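Local coordinates for possible transcriptional regulator, ArsR family protein (Rhodococcus sp., PDB 2OQG) that probably binds operator DNA as a winged helix-turn-helix transcriptional regulator of the ArsR family, probably as a dimer, at the interface of chains A and B. Sequence-based numbering; all coordinates share one arbitrary frame. Chains: chain A/B, Possible transcriptional regulator, ArsR family protein.

Contacts 1 and 2 are neighbours, their C-alpha centres about 10 Å apart, and share A:Ile92 on the long helix 80-107 of chain A, which faces chain B helix 21-32 in both. Contact 3 lies about 25 Å from contact 1 and 31 Å from contact 2, where the C-terminal part of chain B helix 79-108 packs against the wing strands of chain A. Because the interface is two-fold symmetric, every contact recurs with the chains exchanged. Each long helix thus reaches from the middle of the A-B pair, probably the family dimer, to the partner's wing, an arrangement likely to set the spacing of the two DNA-reading units.

Contact 1: the interface of chains A and B. Residues chain A 3, 7-8, 15, 89, 92; chain B 18, 24.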
# COMPACT_ATOMS: atom_id res chain seq x y z
N MSE A 3 -11.64 -20.60 28.73
CA MSE A 3 -11.18 -21.75 28.06
C MSE A 3 -12.43 -22.56 27.85
O MSE A 3 -13.01 -23.15 28.75
CB MSE A 3 -10.10 -22.43 28.85
CG MSE A 3 -8.92 -21.49 29.03
SE MSE A 3 -7.60 -22.58 29.73
CE MSE A 3 -8.93 -23.67 30.64
N THR A 7 -12.89 -21.24 21.93
CA THR A 7 -11.75 -20.31 22.01
C THR A 7 -10.49 -20.93 21.44
O THR A 7 -9.77 -20.29 20.68
CB THR A 7 -11.52 -19.84 23.43
OG1 THR A 7 -12.73 -19.20 23.88
CG2 THR A 7 -10.35 -18.83 23.52
N TYR A 8 -10.22 -22.18 21.84
CA TYR A 8 -8.97 -22.82 21.38
C TYR A 8 -9.04 -22.97 19.88
O TYR A 8 -8.10 -22.64 19.17
CB TYR A 8 -8.72 -24.19 22.05
CG TYR A 8 -7.61 -24.95 21.36
CD1 TYR A 8 -6.26 -24.74 21.67
CD2 TYR A 8 -7.92 -25.87 20.38
CE1 TYR A 8 -5.27 -25.43 20.99
CE2 TYR A 8 -6.97 -26.53 19.69
CZ TYR A 8 -5.63 -26.34 20.00
OH TYR A 8 -4.66 -27.05 19.29
N PHE A 15 -1.90 -19.39 17.85
CA PHE A 15 -0.95 -19.96 18.80
C PHE A 15 0.15 -20.69 18.03
O PHE A 15 1.34 -20.54 18.34
CB PHE A 15 -1.58 -20.96 19.75
CG PHE A 15 -2.69 -20.41 20.62
CD1 PHE A 15 -2.78 -19.04 20.93
CD2 PHE A 15 -3.61 -21.29 21.25
CE1 PHE A 15 -3.74 -18.57 21.85
CE2 PHE A 15 -4.63 -20.82 22.10
CZ PHE A 15 -4.66 -19.42 22.41
N LEU A 89 -6.26 -13.91 26.63
CA LEU A 89 -5.35 -14.38 27.70
C LEU A 89 -5.53 -13.58 28.99
O LEU A 89 -5.40 -14.15 30.09
CB LEU A 89 -3.91 -14.31 27.20
CG LEU A 89 -3.61 -15.24 26.05
CD1 LEU A 89 -2.10 -15.04 25.83
CD2 LEU A 89 -4.02 -16.70 26.30
N ILE A 92 -8.79 -14.94 30.69
CA ILE A 92 -8.59 -16.29 31.28
C ILE A 92 -7.73 -16.12 32.52
O ILE A 92 -8.03 -16.71 33.57
CB ILE A 92 -7.90 -17.24 30.28
CG1 ILE A 92 -8.85 -17.59 29.13
CG2 ILE A 92 -7.44 -18.47 31.01
CD1 ILE A 92 -8.11 -18.25 27.90
N LEU B 18 0.51 -23.63 24.53
CA LEU B 18 -0.94 -23.40 24.32
C LEU B 18 -1.48 -24.03 23.03
O LEU B 18 -2.70 -24.28 22.88
CB LEU B 18 -1.24 -21.92 24.33
CG LEU B 18 -0.97 -21.13 25.59
CD1 LEU B 18 -1.27 -19.67 25.28
CD2 LEU B 18 -1.84 -21.71 26.76
N TRP B 24 -4.43 -27.54 26.35
CA TRP B 24 -5.56 -26.63 26.56
C TRP B 24 -6.57 -27.30 27.49
O TRP B 24 -7.09 -26.65 28.38
CB TRP B 24 -6.20 -26.17 25.24
CG TRP B 24 -7.21 -25.10 25.38
CD1 TRP B 24 -8.54 -25.27 25.51
CD2 TRP B 24 -7.00 -23.69 25.33
NE1 TRP B 24 -9.20 -24.07 25.54
CE2 TRP B 24 -8.27 -23.07 25.47
CE3 TRP B 24 -5.85 -22.87 25.22
CZ2 TRP B 24 -8.43 -21.67 25.49
CZ3 TRP B 24 -6.02 -21.47 25.23
CH2 TRP B 24 -7.31 -20.89 25.38
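The indole of B:Trp24, on helix 21-32 of this ArsR-type winged helix-turn-helix protein, inserts between A:Tyr8 and A:Phe15 of helix 5-17, A:Ile92 of the long helix 80-107 and the N-terminal segment of chain A. Its CG stands anti to the backbone N (chi1 -171°), and chi2 near -93° turns the ring roughly perpendicular to the CA-CB-CG plane, presenting its two faces to different chain A residues. Starting at the root, CB meets A:Tyr8 CD1 at 3.8 Å. CG and CD1 then pass under the CB methylene of A:Tyr8, which lies 3.5 Å from the centroid of the five-membered ring in a CH-pi contact, the two side chains sliding past each other in opposite directions. NE1 and CE2 continue beneath that methylene while also nearing CB of the poorly ordered selenomethionine A:Met3 on the opposite face. Farther out, CZ2 tentatively meets A:Met3 CG at 3.6 Å, and A:Thr7 CG2 also approaches it. CH2, at the tip, touches A:Ile92 CD1 at 3.7 Å, and CZ3 meets A:Phe15 CE2 at 3.5 Å, the phenylalanine side chain crossing at about a right angle. A:Phe15 also receives B:Leu18 CB over one face, 4.0 Å above its plane. The main-chain carbonyl O of B:Leu18, in the last turn of helix 7-18, lies in the plane of the A:Tyr8 ring at its edge, 3.4 Å from CE1. B:Leu18 CD1 makes a looser contact with A:Leu89 CD2.

Contact 2: the interface of chains A and B. Residues chain A 92-93, 96; chain B 27, 63, 77-79, 82.
This is a largely apolar patch of a two-fold symmetric interface between identical chains, probably the dimer interface typical of ArsR-family winged helix-turn-helix proteins, and it joins the long helix of chain A to the junction between wing and long helix in chain B. A:Trp96 does most of the work. Its CG lies anti to the carbonyl carbon (chi1 -71°), and chi2 near 1° points the benzo half of the indole towards chain B, where aliphatic groups clasp its two faces. On one face B:Leu82 CD1 sits 3.7 Å from the centroid of the six-membered ring, the leucine side chain crossing the indole at about a right angle. The methyl of B:Ala77, at the end of strand 72-77, covers the opposite face at 3.6 Å from the same centroid. Both are CH-pi contacts offset towards the rim, and together they should restrict tilting of the ring. Along the in-plane edge, CE3 abuts the backbone where helix 79-108 begins, 3.5 Å from B:Gly79 N and close to B:Leu78 C. CH2 meets B:Leu27 CD2 at 3.9 Å, bringing helix 21-32 to the rim. The CG2 branch of A:Ile92 shares the B:Leu82 side of the indole, 3.4 Å above its plane, and presses tightly on B:Leu82 CD1 at 3.5 Å. The two methyls lie side by side, the isoleucine nearer the five-membered ring and the leucine over the six-membered ring, with A:Gly93 CA near B:Leu82 CD1.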
# COMPACT_ATOMS: atom_id res chain seq x y z
N ILE A 92 -8.79 -14.94 30.69
CA ILE A 92 -8.59 -16.29 31.28
C ILE A 92 -7.73 -16.12 32.52
O ILE A 92 -8.03 -16.71 33.57
CB ILE A 92 -7.90 -17.24 30.28
CG1 ILE A 92 -8.85 -17.59 29.13
CG2 ILE A 92 -7.44 -18.47 31.01
CD1 ILE A 92 -8.11 -18.25 27.90
N GLY A 93 -6.71 -15.23 32.45
CA GLY A 93 -5.81 -14.99 33.59
C GLY A 93 -6.57 -14.40 34.78
O GLY A 93 -6.35 -14.80 35.92
N TRP A 96 -8.57 -17.20 36.46
CA TRP A 96 -7.72 -18.05 37.30
C TRP A 96 -7.40 -17.32 38.60
O TRP A 96 -7.40 -17.92 39.67
CB TRP A 96 -6.40 -18.37 36.57
CG TRP A 96 -6.59 -19.33 35.40
CD1 TRP A 96 -7.76 -19.89 34.96
CD2 TRP A 96 -5.57 -19.77 34.51
NE1 TRP A 96 -7.51 -20.70 33.85
CE2 TRP A 96 -6.17 -20.65 33.57
CE3 TRP A 96 -4.18 -19.55 34.45
CZ2 TRP A 96 -5.43 -21.28 32.56
CZ3 TRP A 96 -3.46 -20.16 33.42
CH2 TRP A 96 -4.09 -21.02 32.51
N LEU B 27 -5.16 -27.25 31.07
CA LEU B 27 -5.31 -25.91 31.65
C LEU B 27 -6.77 -25.58 31.98
O LEU B 27 -7.00 -24.90 32.98
CB LEU B 27 -4.76 -24.85 30.71
CG LEU B 27 -3.23 -24.81 30.60
CD1 LEU B 27 -2.86 -23.85 29.51
CD2 LEU B 27 -2.46 -24.56 31.92
N LEU B 63 3.42 -21.63 32.98
CA LEU B 63 1.94 -21.61 33.02
C LEU B 63 1.34 -22.41 34.16
O LEU B 63 0.18 -22.22 34.52
CB LEU B 63 1.33 -22.13 31.73
CG LEU B 63 1.45 -21.29 30.47
CD1 LEU B 63 1.13 -22.10 29.20
CD2 LEU B 63 0.50 -20.12 30.63
N ALA B 77 -2.73 -23.72 37.81
CA ALA B 77 -2.61 -22.87 36.62
C ALA B 77 -2.33 -21.46 37.09
O ALA B 77 -3.02 -20.97 38.00
CB ALA B 77 -3.91 -22.96 35.80
N LEU B 78 -1.33 -20.82 36.47
CA LEU B 78 -0.80 -19.55 36.95
C LEU B 78 -1.27 -18.39 36.05
O LEU B 78 -0.76 -18.21 34.94
CB LEU B 78 0.72 -19.58 36.97
CG LEU B 78 1.34 -20.56 37.96
CD1 LEU B 78 2.85 -20.64 37.80
CD2 LEU B 78 0.95 -20.17 39.39
N GLY B 79 -2.17 -17.57 36.56
CA GLY B 79 -2.66 -16.41 35.80
C GLY B 79 -1.57 -15.40 35.45
O GLY B 79 -1.67 -14.68 34.43
N LEU B 82 -0.09 -15.70 31.96
CA LEU B 82 -1.03 -15.26 30.93
C LEU B 82 -1.07 -13.76 30.92
O LEU B 82 -1.09 -13.14 29.87
CB LEU B 82 -2.42 -15.82 31.19
CG LEU B 82 -2.58 -17.31 30.93
CD1 LEU B 82 -4.06 -17.69 31.10
CD2 LEU B 82 -2.04 -17.72 29.59

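Contact 3: the interface of chains A and B. Residues chain A 65, 76, 78; chain B 100, 103.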
# COMPACT_ATOMS: atom_id res chain seq x y z
N GLU A 65 -0.45 -9.05 6.41
CA GLU A 65 -1.14 -8.84 5.15
C GLU A 65 -0.14 -8.51 4.04
O GLU A 65 0.89 -7.86 4.29
CB GLU A 65 -2.23 -7.76 5.23
CG GLU A 65 -1.71 -6.37 5.49
CD GLU A 65 -2.83 -5.34 5.68
OE1 GLU A 65 -4.03 -5.72 5.59
OE2 GLU A 65 -2.50 -4.13 5.97
N ARG A 76 3.20 -6.83 5.72
CA ARG A 76 3.08 -5.91 6.86
C ARG A 76 2.47 -6.72 8.02
O ARG A 76 1.55 -7.48 7.80
CB ARG A 76 2.16 -4.72 6.50
CG ARG A 76 1.74 -3.86 7.65
CD ARG A 76 0.74 -2.84 7.09
NE ARG A 76 1.31 -2.06 5.99
CZ ARG A 76 0.59 -1.33 5.13
NH1 ARG A 76 -0.74 -1.28 5.26
NH2 ARG A 76 1.21 -0.61 4.19
N LEU A 78 0.28 -7.11 11.40
CA LEU A 78 -0.97 -6.52 11.86
C LEU A 78 -1.22 -6.82 13.31
O LEU A 78 -1.02 -7.97 13.78
CB LEU A 78 -2.14 -7.12 11.08
CG LEU A 78 -2.12 -6.74 9.61
CD1 LEU A 78 -3.25 -7.50 8.87
CD2 LEU A 78 -2.25 -5.27 9.35
N LEU B 100 0.00 1.29 11.40
CA LEU B 100 -1.10 1.13 10.46
C LEU B 100 -2.00 2.37 10.40
O LEU B 100 -2.36 2.83 9.30
CB LEU B 100 -1.92 -0.13 10.83
CG LEU B 100 -3.01 -0.51 9.84
CD1 LEU B 100 -2.46 -0.79 8.42
CD2 LEU B 100 -3.86 -1.60 10.42
N ILE B 103 -0.16 5.21 8.44
CA ILE B 103 -0.22 4.87 6.98
C ILE B 103 -1.58 5.18 6.35
O ILE B 103 -1.65 5.82 5.27
CB ILE B 103 0.16 3.36 6.68
CG1 ILE B 103 1.60 3.07 7.05
CG2 ILE B 103 -0.05 3.07 5.19
CD1 ILE B 103 1.94 1.58 7.33
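A:Arg76 NH1 and the carboxylate oxygen A:Glu65 OE2 form a salt bridge of 3.4 Å within the wing of this ArsR-type winged helix-turn-helix protein, linking strands 64-69 and 72-77; as a hydrogen bond it is weak, bent to 131° at the hydrogen. The pair faces helix 79-108 of chain B, and its carboxylate may help hold the guanidinium in position against that helix. With CG anti to the backbone N (chi1 168°), the arginine reaches out from its strand, then bends at chi3 (-57°) to turn its head group towards B:Leu100 and B:Ile103. B:Ile103 approaches from the opposite direction and lays its CD1 methyl over one guanidinium face, 3.7 Å above the plane and offset towards the rim. That methyl is 3.9 Å from CZ, with NE and NH2 similarly near, while the CG2 branch comes up to NH2. B:Leu100 instead crosses the arginine at about a right angle: its CD1 meets NH1 at 3.6 Å and the CD methylene at 4.0 Å, packing apolar surface against both the aliphatic stem and the charged head. Its CD1 methyl also lies 4.1 Å from A:Glu65 OE2, next to the salt bridge. The other branch, CD2, points towards A:Leu78 and meets its CD2 at 4.1 Å, a loose oblique contact just past the end of strand 72-77.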